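Local coordinates for protein Apc35852 (Geobacillus stearothermophilus, PDB 1U9C) that is of unknown function but belongs to the DJ-1/PfpI family, whose members include chaperones and cysteine proteases, at residues H88-I93 and Q116-D121; G25-E30 and P56-S61. All blocks are in the same frame, centred on the assembly; numbering follows the deposited sequence.

Contact 1 (H88-I93 and Q116-D121)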
loop_
_atom_site.group_PDB
_atom_site.type_symbol
_atom_site.label_atom_id
_atom_site.label_comp_id
_atom_site.label_asym_id
_atom_site.label_seq_id
_atom_site.Cartn_x
_atom_site.Cartn_y
_atom_site.Cartn_z
ATOM N N HIS A 88 6.079 -12.953 9.300
ATOM C CA HIS A 88 5.920 -14.329 8.909
ATOM C C HIS A 88 4.481 -14.761 9.119
ATOM O O HIS A 88 3.712 -14.109 9.858
ATOM C CB HIS A 88 6.902 -15.195 9.706
ATOM C CG HIS A 88 8.334 -14.868 9.398
ATOM N ND1 HIS A 88 9.120 -14.083 10.212
ATOM C CD2 HIS A 88 9.086 -15.158 8.310
ATOM C CE1 HIS A 88 10.323 -13.956 9.666
ATOM N NE2 HIS A 88 10.322 -14.596 8.506
ATOM N N GLY A 89 4.076 -15.786 8.370
ATOM C CA GLY A 89 2.731 -16.354 8.449
ATOM C C GLY A 89 1.747 -15.863 7.399
ATOM O O GLY A 89 0.594 -16.273 7.415
ATOM N N PHE A 90 2.175 -15.002 6.478
ATOM C CA PHE A 90 1.321 -14.436 5.437
ATOM C C PHE A 90 1.878 -14.700 4.062
ATOM O O PHE A 90 3.069 -14.588 3.858
ATOM C CB PHE A 90 1.192 -12.939 5.634
ATOM C CG PHE A 90 0.501 -12.584 6.890
ATOM C CD1 PHE A 90 -0.867 -12.623 6.984
ATOM C CD2 PHE A 90 1.245 -12.238 8.025
ATOM C CE1 PHE A 90 -1.501 -12.384 8.176
ATOM C CE2 PHE A 90 0.614 -11.960 9.223
ATOM C CZ PHE A 90 -0.762 -12.025 9.290
ATOM N N ASP A 91 1.008 -14.946 3.099
ATOM C CA ASP A 91 1.358 -15.185 1.707
ATOM C C ASP A 91 1.560 -13.914 0.927
ATOM O O ASP A 91 2.246 -13.887 -0.067
ATOM C CB ASP A 91 0.280 -16.030 1.090
ATOM C CG ASP A 91 0.086 -17.279 1.848
ATOM O OD1 ASP A 91 0.882 -18.241 1.624
ATOM O OD2 ASP A 91 -0.824 -17.472 2.684
ATOM N N ALA A 92 0.942 -12.816 1.380
ATOM C CA ALA A 92 1.000 -11.522 0.696
ATOM C C ALA A 92 0.889 -10.381 1.714
ATOM O O ALA A 92 0.170 -10.550 2.734
ATOM C CB ALA A 92 -0.079 -11.343 -0.379
ATOM N N ILE A 93 1.486 -9.244 1.392
ATOM C CA ILE A 93 1.240 -7.984 2.153
ATOM C C ILE A 93 0.730 -7.011 1.117
ATOM O O ILE A 93 1.182 -6.943 -0.037
ATOM C CB ILE A 93 2.548 -7.509 2.851
ATOM C CG1 ILE A 93 2.240 -6.276 3.702
ATOM C CG2 ILE A 93 3.671 -7.215 1.894
ATOM C CD1 ILE A 93 3.473 -5.872 4.557
ATOM N N GLN A 116 11.210 -6.455 4.259
ATOM C CA GLN A 116 12.441 -7.223 3.986
ATOM C C GLN A 116 12.201 -8.708 4.056
ATOM O O GLN A 116 12.660 -9.486 3.168
ATOM C CB GLN A 116 13.514 -6.826 4.985
ATOM C CG GLN A 116 14.835 -7.655 4.894
ATOM C CD GLN A 116 15.949 -7.073 5.687
ATOM O OE1 GLN A 116 16.434 -7.670 6.659
ATOM N NE2 GLN A 116 16.417 -5.925 5.259
ATOM N N GLN A 117 11.499 -9.161 5.085
ATOM C CA GLN A 117 11.254 -10.587 5.198
ATOM C C GLN A 117 10.354 -11.116 4.103
ATOM O O GLN A 117 10.575 -12.223 3.548
ATOM C CB GLN A 117 10.682 -10.919 6.562
ATOM C CG GLN A 117 11.636 -10.656 7.638
ATOM C CD GLN A 117 12.848 -11.594 7.595
ATOM O OE1 GLN A 117 12.656 -12.796 7.561
ATOM N NE2 GLN A 117 14.024 -11.048 7.536
ATOM N N PHE A 118 9.278 -10.390 3.783
ATOM C CA PHE A 118 8.454 -10.791 2.651
ATOM C C PHE A 118 9.271 -10.939 1.379
ATOM O O PHE A 118 9.094 -11.906 0.627
ATOM C CB PHE A 118 7.271 -9.822 2.414
ATOM C CG PHE A 118 6.041 -10.134 3.266
ATOM C CD1 PHE A 118 6.038 -9.807 4.603
ATOM C CD2 PHE A 118 4.924 -10.646 2.732
ATOM C CE1 PHE A 118 4.887 -10.017 5.377
ATOM C CE2 PHE A 118 3.780 -10.896 3.519
ATOM C CZ PHE A 118 3.790 -10.542 4.828
ATOM N N ALA A 119 10.153 -9.985 1.117
ATOM C CA ALA A 119 11.003 -9.985 -0.087
ATOM C C ALA A 119 11.972 -11.187 -0.042
ATOM O O ALA A 119 12.045 -12.018 -0.982
ATOM C CB ALA A 119 11.730 -8.669 -0.225
ATOM N N GLU A 120 12.625 -11.331 1.097
ATOM C CA GLU A 120 13.572 -12.441 1.280
ATOM C C GLU A 120 12.911 -13.769 1.071
ATOM O O GLU A 120 13.577 -14.735 0.664
ATOM C CB GLU A 120 14.088 -12.465 2.726
ATOM C CG GLU A 120 15.043 -11.354 3.088
ATOM C CD GLU A 120 16.425 -11.619 2.609
ATOM O OE1 GLU A 120 17.000 -10.632 2.052
ATOM O OE2 GLU A 120 16.925 -12.776 2.842
ATOM N N ASP A 121 11.628 -13.857 1.401
ATOM C CA ASP A 121 10.933 -15.121 1.414
ATOM C C ASP A 121 10.086 -15.412 0.170
ATOM O O ASP A 121 9.368 -16.405 0.138
ATOM C CB ASP A 121 10.045 -15.243 2.661
ATOM C CG ASP A 121 10.865 -15.190 3.953
ATOM O OD1 ASP A 121 12.117 -15.373 3.925
ATOM O OD2 ASP A 121 10.338 -14.933 5.062
#
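His88 turns the edge of its imidazole toward the C-terminal end of helix 109-120, where NE2 donates a weak, strongly bent hydrogen bond to Gln117 OE1 (3.1 Å, 122° at the hydrogen). Its CG stands beside the backbone N and anti to the carbonyl carbon (chi1 -64°). The ring crosses the Gln117 chain obliquely, and ring and amide planes stand 61° apart. Asp121, just beyond the helix, brings OD2 near the same ring edge, 3.5 Å from His88 NE2; the carboxylate might raise the imidazole pKa slightly. Phe90 meets the helix through CB alone, 3.6 Å from Phe118 CZ, while its ring leads away, the side chain touching Leu9 and the ring making a cation-pi contact with Arg7. From here the segment enters strand 92-95, the central strand of the mainly parallel sheet, and helix 109-120 packs on one face of this alpha/beta sandwich. Ala92 C lies 3.4 Å from Phe118 CE2, oblique to the ring, whereas the Ala92 methyl faces Val216 of helix 209-221. Ile93 sets CB over one face of the Phe118 ring in a CH-pi contact, 3.9 Å from the centroid and displaced toward the rim. Its CG2 branch lies 3.7 Å from Phe118 CD2. An alanine in place of Phe118 would probably open a gap between strand and helix, leaving Ile93 CB and CG2 and Phe90 CB without their aromatic partner. Phe118 also touches Ile125 on the neighbouring strand 124-127.

Contact 2 (G25-E30 and P56-S61)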
loop_
_atom_site.group_PDB
_atom_site.type_symbol
_atom_site.label_atom_id
_atom_site.label_comp_id
_atom_site.label_asym_id
_atom_site.label_seq_id
_atom_site.Cartn_x
_atom_site.Cartn_y
_atom_site.Cartn_z
ATOM N N GLY A 25 -4.914 10.993 5.766
ATOM C CA GLY A 25 -5.108 9.655 6.376
ATOM C C GLY A 25 -5.068 8.599 5.287
ATOM O O GLY A 25 -4.442 8.789 4.306
ATOM N N LEU A 26 -5.720 7.480 5.555
ATOM C CA LEU A 26 -5.886 6.393 4.585
ATOM C C LEU A 26 -6.867 6.792 3.526
ATOM O O LEU A 26 -7.912 7.405 3.801
ATOM C CB LEU A 26 -6.450 5.185 5.332
ATOM C CG LEU A 26 -7.041 4.078 4.464
ATOM C CD1 LEU A 26 -6.046 3.373 3.595
ATOM C CD2 LEU A 26 -7.749 3.088 5.401
ATOM N N TRP A 27 -6.553 6.492 2.263
ATOM C CA TRP A 27 -7.511 6.660 1.193
ATOM C C TRP A 27 -8.446 5.444 1.199
ATOM O O TRP A 27 -8.035 4.358 0.805
ATOM C CB TRP A 27 -6.841 6.773 -0.193
ATOM C CG TRP A 27 -7.758 7.319 -1.192
ATOM C CD1 TRP A 27 -8.661 6.620 -1.961
ATOM C CD2 TRP A 27 -7.983 8.695 -1.464
ATOM N NE1 TRP A 27 -9.407 7.501 -2.724
ATOM C CE2 TRP A 27 -9.008 8.769 -2.414
ATOM C CE3 TRP A 27 -7.403 9.877 -0.991
ATOM C CZ2 TRP A 27 -9.460 9.978 -2.901
ATOM C CZ3 TRP A 27 -7.870 11.079 -1.482
ATOM C CH2 TRP A 27 -8.858 11.117 -2.400
ATOM N N LEU A 28 -9.656 5.641 1.668
ATOM C CA LEU A 28 -10.556 4.543 2.002
ATOM C C LEU A 28 -10.664 3.465 0.935
ATOM O O LEU A 28 -10.501 2.261 1.231
ATOM C CB LEU A 28 -11.917 5.092 2.433
ATOM C CG LEU A 28 -12.928 4.007 2.762
ATOM C CD1 LEU A 28 -12.513 3.061 3.891
ATOM C CD2 LEU A 28 -14.243 4.715 3.091
ATOM N N GLU A 29 -10.901 3.828 -0.313
ATOM C CA GLU A 29 -11.156 2.839 -1.338
ATOM C C GLU A 29 -9.987 1.888 -1.485
ATOM O O GLU A 29 -10.156 0.731 -1.902
ATOM C CB GLU A 29 -11.450 3.543 -2.707
ATOM C CG GLU A 29 -11.565 2.610 -3.905
ATOM C CD GLU A 29 -11.822 3.283 -5.219
ATOM O OE1 GLU A 29 -11.685 4.522 -5.347
ATOM O OE2 GLU A 29 -12.127 2.489 -6.146
ATOM N N GLU A 30 -8.786 2.397 -1.315
ATOM C CA GLU A 30 -7.578 1.607 -1.511
ATOM C C GLU A 30 -7.415 0.472 -0.523
ATOM O O GLU A 30 -6.673 -0.467 -0.787
ATOM C CB GLU A 30 -6.362 2.505 -1.533
ATOM C CG GLU A 30 -6.347 3.435 -2.757
ATOM C CD GLU A 30 -5.314 4.475 -2.731
ATOM O OE1 GLU A 30 -4.442 4.476 -1.918
ATOM O OE2 GLU A 30 -5.466 5.378 -3.635
ATOM N N PRO A 56 -7.507 6.875 10.735
ATOM C CA PRO A 56 -8.096 8.092 10.184
ATOM C C PRO A 56 -8.182 8.002 8.671
ATOM O O PRO A 56 -7.285 7.467 8.017
ATOM C CB PRO A 56 -7.071 9.177 10.575
ATOM C CG PRO A 56 -5.755 8.445 10.557
ATOM C CD PRO A 56 -6.078 7.033 11.080
ATOM N N LEU A 57 -9.259 8.533 8.110
ATOM C CA LEU A 57 -9.449 8.487 6.689
ATOM C C LEU A 57 -9.169 9.872 6.095
ATOM O O LEU A 57 -9.568 10.891 6.673
ATOM C CB LEU A 57 -10.903 8.079 6.384
ATOM C CG LEU A 57 -11.296 6.714 6.998
ATOM C CD1 LEU A 57 -12.784 6.327 6.682
ATOM C CD2 LEU A 57 -10.299 5.627 6.510
ATOM N N ASP A 58 -8.549 9.894 4.947
ATOM C CA ASP A 58 -8.350 11.151 4.214
ATOM C C ASP A 58 -9.725 11.695 3.948
ATOM O O ASP A 58 -10.572 10.986 3.388
ATOM C CB ASP A 58 -7.599 10.943 2.947
ATOM C CG ASP A 58 -7.216 12.235 2.267
ATOM O OD1 ASP A 58 -8.110 13.038 1.958
ATOM O OD2 ASP A 58 -5.988 12.555 2.111
ATOM N N PRO A 59 -10.016 12.951 4.277
ATOM C CA PRO A 59 -11.346 13.480 4.079
ATOM C C PRO A 59 -11.789 13.519 2.651
ATOM O O PRO A 59 -12.992 13.453 2.416
ATOM C CB PRO A 59 -11.256 14.883 4.668
ATOM C CG PRO A 59 -9.943 15.069 5.204
ATOM C CD PRO A 59 -9.132 13.914 4.951
ATOM N N ARG A 60 -10.892 13.571 1.688
ATOM C CA ARG A 60 -11.324 13.568 0.295
ATOM C C ARG A 60 -11.771 12.174 -0.173
ATOM O O ARG A 60 -12.255 12.000 -1.279
ATOM C CB ARG A 60 -10.198 14.119 -0.618
ATOM C CG ARG A 60 -9.934 15.609 -0.405
ATOM C CD ARG A 60 -11.029 16.490 -0.982
ATOM N NE ARG A 60 -11.283 16.315 -2.421
ATOM C CZ ARG A 60 -10.584 16.887 -3.407
ATOM N NH1 ARG A 60 -9.582 17.730 -3.150
ATOM N NH2 ARG A 60 -10.903 16.632 -4.662
ATOM N N SER A 61 -11.603 11.159 0.687
ATOM C CA SER A 61 -11.838 9.772 0.292
ATOM C C SER A 61 -13.093 9.138 0.921
ATOM O O SER A 61 -13.410 7.987 0.636
ATOM C CB SER A 61 -10.655 8.860 0.700
ATOM O OG SER A 61 -10.639 8.504 2.093
HETATM O O HOH W 1 -12.176 6.281 -1.063
#
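A single beta bridge, Leu26 with Leu57, ties the approach to helix 28-40 to the loop that follows strand 44-49. Leu26 N donates to Pro56 O, and Leu26 O accepts from Asp58 N (2.8 Å), the donor standing 38° out of the carbonyl plane. Gly25 fits close beside this bridge, where a CB would clash with Pro56 O. The side chains of Leu26 and Leu57 run side by side in the same direction, their CD2 methyls 3.8 Å apart. Beyond the bridge, Ser61 faces the helix start. Its OG accepts an almost straight bond from Leu28 N (3.1 Å, 179°) and donates to Asp58 O on an in-plane lone pair, joining helix start to loop. Ser61 CB sits over the face of the Trp27 indole, 3.5 Å from the centroid of the five-membered ring. Trp27 has CG anti to the backbone N (chi1 -164°), and its CH2 lies 3.7 Å from Arg60 CB. A water spans the same junction, accepting from Glu29 N and donating to Ser61 O. Asp58 OD2 is hydrogen-bonded to Thr24 OG1, while OD1 uses its anti lone pair to accept from Arg60 N (2.8 Å). The helix begun here carries Glu30, in its first turn, close to the sulfinic acid of modified Cys129; within the loop, the bond from Arg60 N to Asp58 OD1 is that of an Asx turn.

Overall arrangement
Contacts 1 and 2 lie on opposite sides of the chain's centre, with centres about 26 Å apart and nearest atoms about 10 Å apart. Both are partly buried and both involve an end of a helix, but different helices: contact 1 sets the C-terminal end of helix 109-120 against strand 92-95, contact 2 joins the start of helix 28-40 to a loop. In contact 1 an aromatic and aliphatic interior gives way to a polar, exposed fringe held by one weak side-chain bond. Contact 2 relies on backbone pairing and a serine hydroxyl, with an indole and leucines packed around them, and its helix carries Glu30 close to the modified cysteine.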